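Local atomic coordinates of fusion DH (Streptomyces sp. MJ635-86F5, PDB entry 6K97), a protein that probably dehydrates carrier-bound polyketide intermediates, being an engineered fusion that joins the two halves of the split dehydratase domain of cremimycin biosynthesis. Residues R57-P60 / W61-D64; Y213-T216 / F217-L220; L254-A257 / A258-A261. All blocks are in the same frame, centred on the assembly; numbering follows the deposited sequence.

Interaction 1. Residues R57-P60 / W61-D64; sequences REHP and WLAD
Successive i to i+3 backbone bonds turn the chain at His59 and Pro60: Leu62 N reaches His59 O at 3.0 Å and Ala63 N reaches Pro60 O at 2.9 Å, both from well above the acceptor's carbonyl plane, and Asp64 N continues the series to Trp61 O. The phi/psi values of 61-63 are helical, although regular helical bonds are lacking. The rings of His59 and Trp61 lie side by side, with planes 80° apart. His59 CD2 and Trp61 NE1, 3.4 Å apart, meet at the edges of both rings, near their planes, and neither ring lies over the other's face. A chi1 of 62° sets Trp61 CG between its own backbone N and carbonyl carbon, bringing CD1 against His59 C at 3.7 Å. Leu62 branches two ways: CD1 meets His59 CB at 3.9 Å, while CD2 sits over a face of the indole near its rim. One residue further on, Ala63 CB lies 3.2 Å from Pro60 O. The loop belongs to the first part of the fusion, and Asp64 OD2 takes the amide of Thr216 in the second. Directional bonding within the turn is thus confined to the backbone, with side chains adding nonpolar and ring-edge contact.

Interaction 2. Residues Y213-T216 / F217-L220; sequences YGET and FRGL. With SO4 (sulfate ion), chain C.
The guanidinium of Arg218 lies across Glu215, whose backbone N and CA cover one face, CA 3.9 Å above the plane and toward the rim, while Tyr213 O and the sulfate occupy its edge. NH1 donates twice: to Tyr213 O at 2.9 Å, on a lone pair in the carbonyl plane although this oxygen is tilted 16° from the guanidinium plane, and almost straight to sulfate O2. NH2 reaches sulfate O4 at 3.2 Å, equally straight at 172°. A bend at chi3 (-66°) folds the arginine back over the turn toward both acceptors. With Glu215 N bound to sulfate O1 at 3.0 Å, three bonds hold the anion, which probably came from the crystallisation liquor. The Glu215 carboxylate is turned nearly parallel to the guanidinium, but OE1 and NH2 are not in contact. This tight turn, part of it 3-10, leads from strand 211-213 into strand 220-226 of the predicted C-terminal hotdog fold, in the second part of the fusion. Its backbone bonds join Phe217 N to Gly214 O and Arg218 N to Glu215 O. The Tyr213 and Phe217 side chains cross at about a right angle, with Tyr213 CD1 3.9 Å from Phe217 CB. Beyond them, Tyr213 meets the ring of His260, and Phe217 meets that of His65 in the first part.

Interaction 3. Residues L254-A257 / A258-A261; sequences LLDA and ALHA
Asp256 and His260, one helical turn apart, are joined by a hydrogen bond of 2.7 Å from His260 NE2 to Asp256 OD2. The bond is bent at 141°, NE2 meets OD2 from above the carboxylate plane, and the carboxylate and ring planes are nearly perpendicular. With CG anti to its backbone N (chi1 -163°), Asp256 brings the carboxylate within reach of the imidazole. A chi1 of -63° places His260 CG opposite its carbonyl carbon, folding the ring back over the preceding turn. One face of that ring covers backbone, with Asp256 O 3.1 Å above its plane and Ala257 CA making a CH-pi contact 3.7 Å from the centroid. Tyr203 OH bonds ND1, so both ring nitrogens have partners and the ring's rotation is fixed. The sequence fits the Asp-x-x-x-Gln/His motif of polyketide synthase dehydratases. Ala258 N bonds Leu254 O as i+4, whereas Leu259 N to Asp256 O (2.9 Å) and His260 N to Ala257 O (3.0 Å) are i+3, each beside a weak i+4 bond of the same amide. Helix 252-266 rests its Leu254 and alanine side on strands 229-235 and 291-298, while Leu255 and Asp256 touch Thr76 on helix 75-88 of the other part.

Overall arrangement
The contacts follow one another along the chain, interaction 1 in the fusion's first part, interactions 2 and 3 in the second. Interaction 2 lies between: its centre is about 13 Å from that of interaction 1 and about 9 Å from that of interaction 3, whereas those two centres are about 18 Å apart and do not touch. Loop 57-64 leads into strand 65-67, which pairs antiparallel with strand 211-213. Asp64 O to Gly214 N, at 2.8 Å, extends that junction of parts joined by engineering. Turn 213-220 packs on helix 252-266, placing Phe217 O near His260 CE1. Together they cross to the helix bearing the Asp-x-x-x-Gln/His motif, consistent with a double hotdog dehydratase.

Interaction 1. Residues R57-P60 / W61-D64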
ATOM      1  N   ARG A  57       0.091  18.832  14.337  1.00 59.72           N
ATOM      2  CA  ARG A  57      -1.158  19.529  14.620  1.00 59.51           C
ATOM      3  C   ARG A  57      -2.275  18.573  14.933  1.00 60.64           C
ATOM      4  O   ARG A  57      -3.146  18.909  15.723  1.00 64.25           O
ATOM      5  CB  ARG A  57      -1.569  20.402  13.434  1.00 67.16           C
ATOM      6  CG  ARG A  57      -0.585  21.530  13.156  1.00 74.79           C
ATOM      7  CD  ARG A  57      -0.984  22.375  11.948  1.00 81.65           C
ATOM      8  NE  ARG A  57      -1.873  23.476  12.320  1.00 89.95           N
ATOM      9  CZ  ARG A  57      -1.502  24.741  12.547  1.00 91.68           C
ATOM     10  NH1 ARG A  57      -0.228  25.136  12.442  1.00 88.49           N
ATOM     11  NH2 ARG A  57      -2.433  25.632  12.888  1.00 94.12           N
ATOM     12  N   GLU A  58      -2.295  17.391  14.310  1.00 60.65           N
ATOM     13  CA  GLU A  58      -3.298  16.387  14.668  1.00 60.03           C
ATOM     14  C   GLU A  58      -2.910  15.596  15.912  1.00 57.89           C
ATOM     15  O   GLU A  58      -3.725  14.857  16.417  1.00 59.78           O
ATOM     16  CB  GLU A  58      -3.551  15.401  13.521  1.00 66.28           C
ATOM     17  CG  GLU A  58      -4.068  15.982  12.200  1.00 74.67           C
ATOM     18  CD  GLU A  58      -3.925  14.992  11.050  1.00 80.48           C
ATOM     19  OE1 GLU A  58      -3.327  13.914  11.239  1.00 91.06           O
ATOM     20  OE2 GLU A  58      -4.386  15.281   9.935  1.00 95.41           O
ATOM     21  N   HIS A  59      -1.660  15.677  16.365  1.00 57.45           N
ATOM     22  CA  HIS A  59      -1.182  14.836  17.471  1.00 56.86           C
ATOM     23  C   HIS A  59      -0.368  15.663  18.450  1.00 53.89           C
ATOM     24  O   HIS A  59       0.810  15.397  18.660  1.00 50.14           O
ATOM     25  CB  HIS A  59      -0.323  13.656  16.967  1.00 53.84           C
ATOM     26  CG  HIS A  59      -1.102  12.542  16.342  1.00 56.11           C
ATOM     27  ND1 HIS A  59      -1.045  12.261  14.991  1.00 61.10           N
ATOM     28  CD2 HIS A  59      -1.933  11.616  16.882  1.00 56.12           C
ATOM     29  CE1 HIS A  59      -1.816  11.219  14.723  1.00 61.42           C
ATOM     30  NE2 HIS A  59      -2.363  10.806  15.856  1.00 59.42           N
ATOM     31  N   PRO A  60      -1.002  16.649  19.090  1.00 55.41           N
ATOM     32  CA  PRO A  60      -0.193  17.571  19.904  1.00 57.48           C
ATOM     33  C   PRO A  60       0.525  16.918  21.088  1.00 53.37           C
ATOM     34  O   PRO A  60       1.527  17.438  21.555  1.00 58.38           O
ATOM     35  CB  PRO A  60      -1.214  18.623  20.392  1.00 57.16           C
ATOM     36  CG  PRO A  60      -2.475  18.366  19.633  1.00 53.09           C
ATOM     37  CD  PRO A  60      -2.443  16.954  19.160  1.00 54.62           C
ATOM     38  N   TRP A  61       0.043  15.784  21.559  1.00 50.04           N
ATOM     39  CA  TRP A  61       0.786  15.047  22.591  1.00 48.89           C
ATOM     40  C   TRP A  61       2.246  14.744  22.213  1.00 47.27           C
ATOM     41  O   TRP A  61       3.129  14.760  23.094  1.00 46.82           O
ATOM     42  CB  TRP A  61       0.094  13.754  22.966  1.00 44.73           C
ATOM     43  CG  TRP A  61      -0.040  12.784  21.879  1.00 44.17           C
ATOM     44  CD1 TRP A  61      -0.913  12.846  20.832  1.00 48.04           C
ATOM     45  CD2 TRP A  61       0.663  11.554  21.737  1.00 43.70           C
ATOM     46  NE1 TRP A  61      -0.799  11.716  20.050  1.00 48.86           N
ATOM     47  CE2 TRP A  61       0.172  10.917  20.570  1.00 43.52           C
ATOM     48  CE3 TRP A  61       1.654  10.929  22.479  1.00 45.81           C
ATOM     49  CZ2 TRP A  61       0.659   9.723  20.107  1.00 44.03           C
ATOM     50  CZ3 TRP A  61       2.130   9.702  22.033  1.00 47.72           C
ATOM     51  CH2 TRP A  61       1.641   9.116  20.853  1.00 47.15           C
ATOM     52  N   LEU A  62       2.506  14.513  20.924  1.00 40.71           N
ATOM     53  CA  LEU A  62       3.867  14.232  20.494  1.00 41.24           C
ATOM     54  C   LEU A  62       4.808  15.433  20.717  1.00 42.12           C
ATOM     55  O   LEU A  62       6.020  15.267  20.793  1.00 43.14           O
ATOM     56  CB  LEU A  62       3.902  13.740  19.033  1.00 39.43           C
ATOM     57  CG  LEU A  62       3.223  12.395  18.892  1.00 37.87           C
ATOM     58  CD1 LEU A  62       3.144  11.928  17.444  1.00 39.07           C
ATOM     59  CD2 LEU A  62       3.940  11.364  19.718  1.00 40.74           C
ATOM     60  N   ALA A  63       4.259  16.630  20.822  1.00 42.85           N
ATOM     61  CA  ALA A  63       5.086  17.808  21.133  1.00 43.94           C
ATOM     62  C   ALA A  63       5.741  17.651  22.484  1.00 42.11           C
ATOM     63  O   ALA A  63       6.777  18.210  22.701  1.00 41.89           O
ATOM     64  CB  ALA A  63       4.271  19.108  21.089  1.00 42.60           C
ATOM     65  N   ASP A  64       5.179  16.850  23.381  1.00 41.89           N
ATOM     66  CA  ASP A  64       5.813  16.677  24.703  1.00 41.44           C
ATOM     67  C   ASP A  64       7.046  15.741  24.692  1.00 40.35           C
ATOM     68  O   ASP A  64       7.621  15.480  25.775  1.00 39.11           O
ATOM     69  CB  ASP A  64       4.793  16.195  25.745  1.00 42.89           C
ATOM     70  CG  ASP A  64       3.751  17.248  26.084  1.00 45.80           C
ATOM     71  OD1 ASP A  64       4.012  18.425  25.762  1.00 47.28           O
ATOM     72  OD2 ASP A  64       2.657  16.885  26.642  1.00 46.15           O
TER

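Interaction 2. Residues Y213-T216 / F217-L220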
ATOM      1  N   TYR A 213      10.862  16.509  28.500  1.00 40.55           N
ATOM      2  CA  TYR A 213       9.597  15.814  28.459  1.00 40.05           C
ATOM      3  C   TYR A 213       8.464  16.733  28.942  1.00 41.75           C
ATOM      4  O   TYR A 213       8.465  17.151  30.089  1.00 37.79           O
ATOM      5  CB  TYR A 213       9.659  14.572  29.338  1.00 38.07           C
ATOM      6  CG  TYR A 213      10.674  13.516  28.860  1.00 39.24           C
ATOM      7  CD1 TYR A 213      10.595  12.965  27.572  1.00 39.23           C
ATOM      8  CD2 TYR A 213      11.641  13.001  29.735  1.00 38.04           C
ATOM      9  CE1 TYR A 213      11.486  11.983  27.159  1.00 40.00           C
ATOM     10  CE2 TYR A 213      12.488  12.011  29.347  1.00 39.64           C
ATOM     11  CZ  TYR A 213      12.423  11.518  28.038  1.00 40.52           C
ATOM     12  OH  TYR A 213      13.302  10.567  27.638  1.00 37.82           O
ATOM     13  N   GLY A 214       7.491  17.012  28.063  1.00 41.52           N
ATOM     14  CA  GLY A 214       6.273  17.668  28.487  1.00 41.94           C
ATOM     15  C   GLY A 214       5.350  16.703  29.230  1.00 44.47           C
ATOM     16  O   GLY A 214       5.694  15.550  29.501  1.00 40.12           O
ATOM     17  N   GLU A 215       4.163  17.191  29.548  1.00 47.94           N
ATOM     18  CA  GLU A 215       3.299  16.560  30.503  1.00 50.02           C
ATOM     19  C   GLU A 215       2.923  15.137  30.114  1.00 46.81           C
ATOM     20  O   GLU A 215       2.909  14.226  30.965  1.00 42.11           O
ATOM     21  CB  GLU A 215       2.084  17.436  30.786  1.00 57.59           C
ATOM     22  CG  GLU A 215       1.449  17.041  32.114  1.00 69.77           C
ATOM     23  CD  GLU A 215       0.254  17.895  32.501  1.00 75.84           C
ATOM     24  OE1 GLU A 215       0.035  18.977  31.864  1.00 74.71           O
ATOM     25  OE2 GLU A 215      -0.450  17.447  33.440  1.00 69.69           O
ATOM     26  N   THR A 216       2.648  14.921  28.842  1.00 44.50           N
ATOM     27  CA  THR A 216       2.242  13.584  28.423  1.00 44.08           C
ATOM     28  C   THR A 216       3.302  12.513  28.620  1.00 44.24           C
ATOM     29  O   THR A 216       2.972  11.319  28.771  1.00 43.16           O
ATOM     30  CB  THR A 216       1.873  13.517  26.936  1.00 45.12           C
ATOM     31  OG1 THR A 216       0.898  14.512  26.627  1.00 44.01           O
ATOM     32  CG2 THR A 216       1.278  12.134  26.643  1.00 46.71           C
ATOM     33  N   PHE A 217       4.570  12.928  28.539  1.00 41.10           N
ATOM     34  CA  PHE A 217       5.684  12.012  28.661  1.00 38.07           C
ATOM     35  C   PHE A 217       6.314  12.026  30.018  1.00 38.37           C
ATOM     36  O   PHE A 217       7.318  11.416  30.205  1.00 43.04           O
ATOM     37  CB  PHE A 217       6.729  12.264  27.575  1.00 37.51           C
ATOM     38  CG  PHE A 217       6.314  11.742  26.244  1.00 39.16           C
ATOM     39  CD1 PHE A 217       5.382  12.433  25.479  1.00 41.35           C
ATOM     40  CD2 PHE A 217       6.795  10.543  25.777  1.00 40.60           C
ATOM     41  CE1 PHE A 217       4.954  11.945  24.273  1.00 38.98           C
ATOM     42  CE2 PHE A 217       6.358  10.035  24.575  1.00 42.36           C
ATOM     43  CZ  PHE A 217       5.434  10.749  23.816  1.00 40.08           C
ATOM     44  N   ARG A 218       5.697  12.651  30.999  1.00 40.50           N
ATOM     45  CA  ARG A 218       6.221  12.570  32.368  1.00 41.22           C
ATOM     46  C   ARG A 218       5.336  11.567  33.099  1.00 41.59           C
ATOM     47  O   ARG A 218       4.643  11.913  34.038  1.00 48.83           O
ATOM     48  CB  ARG A 218       6.188  13.919  33.058  1.00 42.81           C
ATOM     49  CG  ARG A 218       7.213  14.888  32.542  1.00 46.02           C
ATOM     50  CD  ARG A 218       7.589  15.916  33.594  1.00 46.43           C
ATOM     51  NE  ARG A 218       6.439  16.760  33.888  1.00 46.65           N
ATOM     52  CZ  ARG A 218       6.083  17.844  33.190  1.00 49.06           C
ATOM     53  NH1 ARG A 218       6.741  18.241  32.101  1.00 48.78           N
ATOM     54  NH2 ARG A 218       5.003  18.524  33.542  1.00 55.34           N
ATOM     55  N   GLY A 219       5.385  10.319  32.659  1.00 38.48           N
ATOM     56  CA  GLY A 219       4.505   9.270  33.155  1.00 37.38           C
ATOM     57  C   GLY A 219       5.050   8.413  34.271  1.00 37.18           C
ATOM     58  O   GLY A 219       4.321   7.647  34.852  1.00 35.74           O
ATOM     59  N   LEU A 220       6.320   8.585  34.628  1.00 41.06           N
ATOM     60  CA  LEU A 220       6.879   7.883  35.789  1.00 40.37           C
ATOM     61  C   LEU A 220       6.339   8.484  37.092  1.00 40.97           C
ATOM     62  O   LEU A 220       6.825   9.481  37.517  1.00 47.87           O
ATOM     63  CB  LEU A 220       8.414   7.930  35.741  1.00 38.00           C
ATOM     64  CG  LEU A 220       9.181   7.251  36.881  1.00 40.99           C
ATOM     65  CD1 LEU A 220       8.954   5.759  36.899  1.00 41.78           C
ATOM     66  CD2 LEU A 220      10.683   7.527  36.823  1.00 42.07           C
TER
HETATM   67  S   SO4 C 401       4.694  21.013  30.414  1.00 97.53           S
HETATM   68  O1  SO4 C 401       4.083  20.148  29.355  1.00 72.60           O
HETATM   69  O2  SO4 C 401       6.119  20.656  30.610  1.00 99.17           O
HETATM   70  O3  SO4 C 401       4.651  22.432  29.965  1.00 96.27           O
HETATM   71  O4  SO4 C 401       3.977  20.890  31.726  1.00 80.50           O

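Interaction 3. Residues L254-A257 / A258-A261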
ATOM      1  N   LEU A 254       3.525   5.549  27.844  1.00 35.85           N
ATOM      2  CA  LEU A 254       3.542   4.617  28.981  1.00 36.67           C
ATOM      3  C   LEU A 254       4.796   3.804  28.909  1.00 35.60           C
ATOM      4  O   LEU A 254       5.611   3.724  29.886  1.00 35.93           O
ATOM      5  CB  LEU A 254       2.339   3.756  28.904  1.00 41.31           C
ATOM      6  CG  LEU A 254       1.906   2.826  29.985  1.00 45.64           C
ATOM      7  CD1 LEU A 254       1.625   3.590  31.258  1.00 48.85           C
ATOM      8  CD2 LEU A 254       0.625   2.136  29.482  1.00 48.63           C
ATOM      9  N   LEU A 255       5.057   3.277  27.729  1.00 35.91           N
ATOM     10  CA  LEU A 255       6.278   2.475  27.560  1.00 36.94           C
ATOM     11  C   LEU A 255       7.527   3.325  27.701  1.00 38.59           C
ATOM     12  O   LEU A 255       8.480   2.894  28.326  1.00 40.04           O
ATOM     13  CB  LEU A 255       6.267   1.790  26.223  1.00 35.86           C
ATOM     14  CG  LEU A 255       7.394   0.757  26.075  1.00 37.46           C
ATOM     15  CD1 LEU A 255       7.252  -0.412  27.016  1.00 37.31           C
ATOM     16  CD2 LEU A 255       7.322   0.220  24.659  1.00 41.11           C
ATOM     17  N   ASP A 256       7.522   4.546  27.152  1.00 37.57           N
ATOM     18  CA  ASP A 256       8.696   5.427  27.312  1.00 39.24           C
ATOM     19  C   ASP A 256       8.929   5.790  28.791  1.00 37.89           C
ATOM     20  O   ASP A 256      10.070   5.905  29.216  1.00 34.96           O
ATOM     21  CB  ASP A 256       8.521   6.702  26.495  1.00 40.53           C
ATOM     22  CG  ASP A 256       9.811   7.460  26.277  1.00 40.58           C
ATOM     23  OD1 ASP A 256      10.774   6.886  25.765  1.00 39.52           O
ATOM     24  OD2 ASP A 256       9.840   8.674  26.550  1.00 44.11           O
ATOM     25  N   ALA A 257       7.859   6.015  29.555  1.00 36.85           N
ATOM     26  CA  ALA A 257       8.026   6.400  30.965  1.00 39.72           C
ATOM     27  C   ALA A 257       8.670   5.282  31.768  1.00 42.66           C
ATOM     28  O   ALA A 257       9.460   5.526  32.684  1.00 46.80           O
ATOM     29  CB  ALA A 257       6.715   6.772  31.574  1.00 39.44           C
ATOM     30  N   ALA A 258       8.402   4.054  31.333  1.00 44.17           N
ATOM     31  CA  ALA A 258       9.085   2.869  31.852  1.00 43.24           C
ATOM     32  C   ALA A 258      10.561   2.865  31.604  1.00 45.58           C
ATOM     33  O   ALA A 258      11.279   2.236  32.349  1.00 54.03           O
ATOM     34  CB  ALA A 258       8.482   1.617  31.247  1.00 46.20           C
ATOM     35  N   LEU A 259      11.040   3.567  30.578  1.00 48.08           N
ATOM     36  CA  LEU A 259      12.482   3.727  30.382  1.00 47.62           C
ATOM     37  C   LEU A 259      13.057   4.898  31.137  1.00 50.14           C
ATOM     38  O   LEU A 259      14.292   4.984  31.279  1.00 55.22           O
ATOM     39  CB  LEU A 259      12.839   3.923  28.889  1.00 47.63           C
ATOM     40  CG  LEU A 259      12.321   2.876  27.917  1.00 53.49           C
ATOM     41  CD1 LEU A 259      12.822   3.181  26.501  1.00 52.05           C
ATOM     42  CD2 LEU A 259      12.723   1.486  28.381  1.00 52.04           C
ATOM     43  N   HIS A 260      12.229   5.868  31.535  1.00 42.54           N
ATOM     44  CA  HIS A 260      12.798   7.052  32.155  1.00 38.14           C
ATOM     45  C   HIS A 260      13.541   6.653  33.431  1.00 38.62           C
ATOM     46  O   HIS A 260      14.660   7.102  33.697  1.00 38.48           O
ATOM     47  CB  HIS A 260      11.722   8.098  32.408  1.00 37.94           C
ATOM     48  CG  HIS A 260      11.070   8.605  31.145  1.00 38.25           C
ATOM     49  ND1 HIS A 260       9.847   9.229  31.136  1.00 36.39           N
ATOM     50  CD2 HIS A 260      11.491   8.585  29.852  1.00 34.07           C
ATOM     51  CE1 HIS A 260       9.551   9.575  29.895  1.00 35.92           C
ATOM     52  NE2 HIS A 260      10.530   9.192  29.104  1.00 33.42           N
ATOM     53  N   ALA A 261      12.972   5.711  34.163  1.00 39.58           N
ATOM     54  CA  ALA A 261      13.644   5.193  35.336  1.00 41.53           C
ATOM     55  C   ALA A 261      15.012   4.637  34.996  1.00 40.34           C
ATOM     56  O   ALA A 261      15.977   4.875  35.717  1.00 48.32           O
ATOM     57  CB  ALA A 261      12.806   4.127  36.007  1.00 43.50           C
TER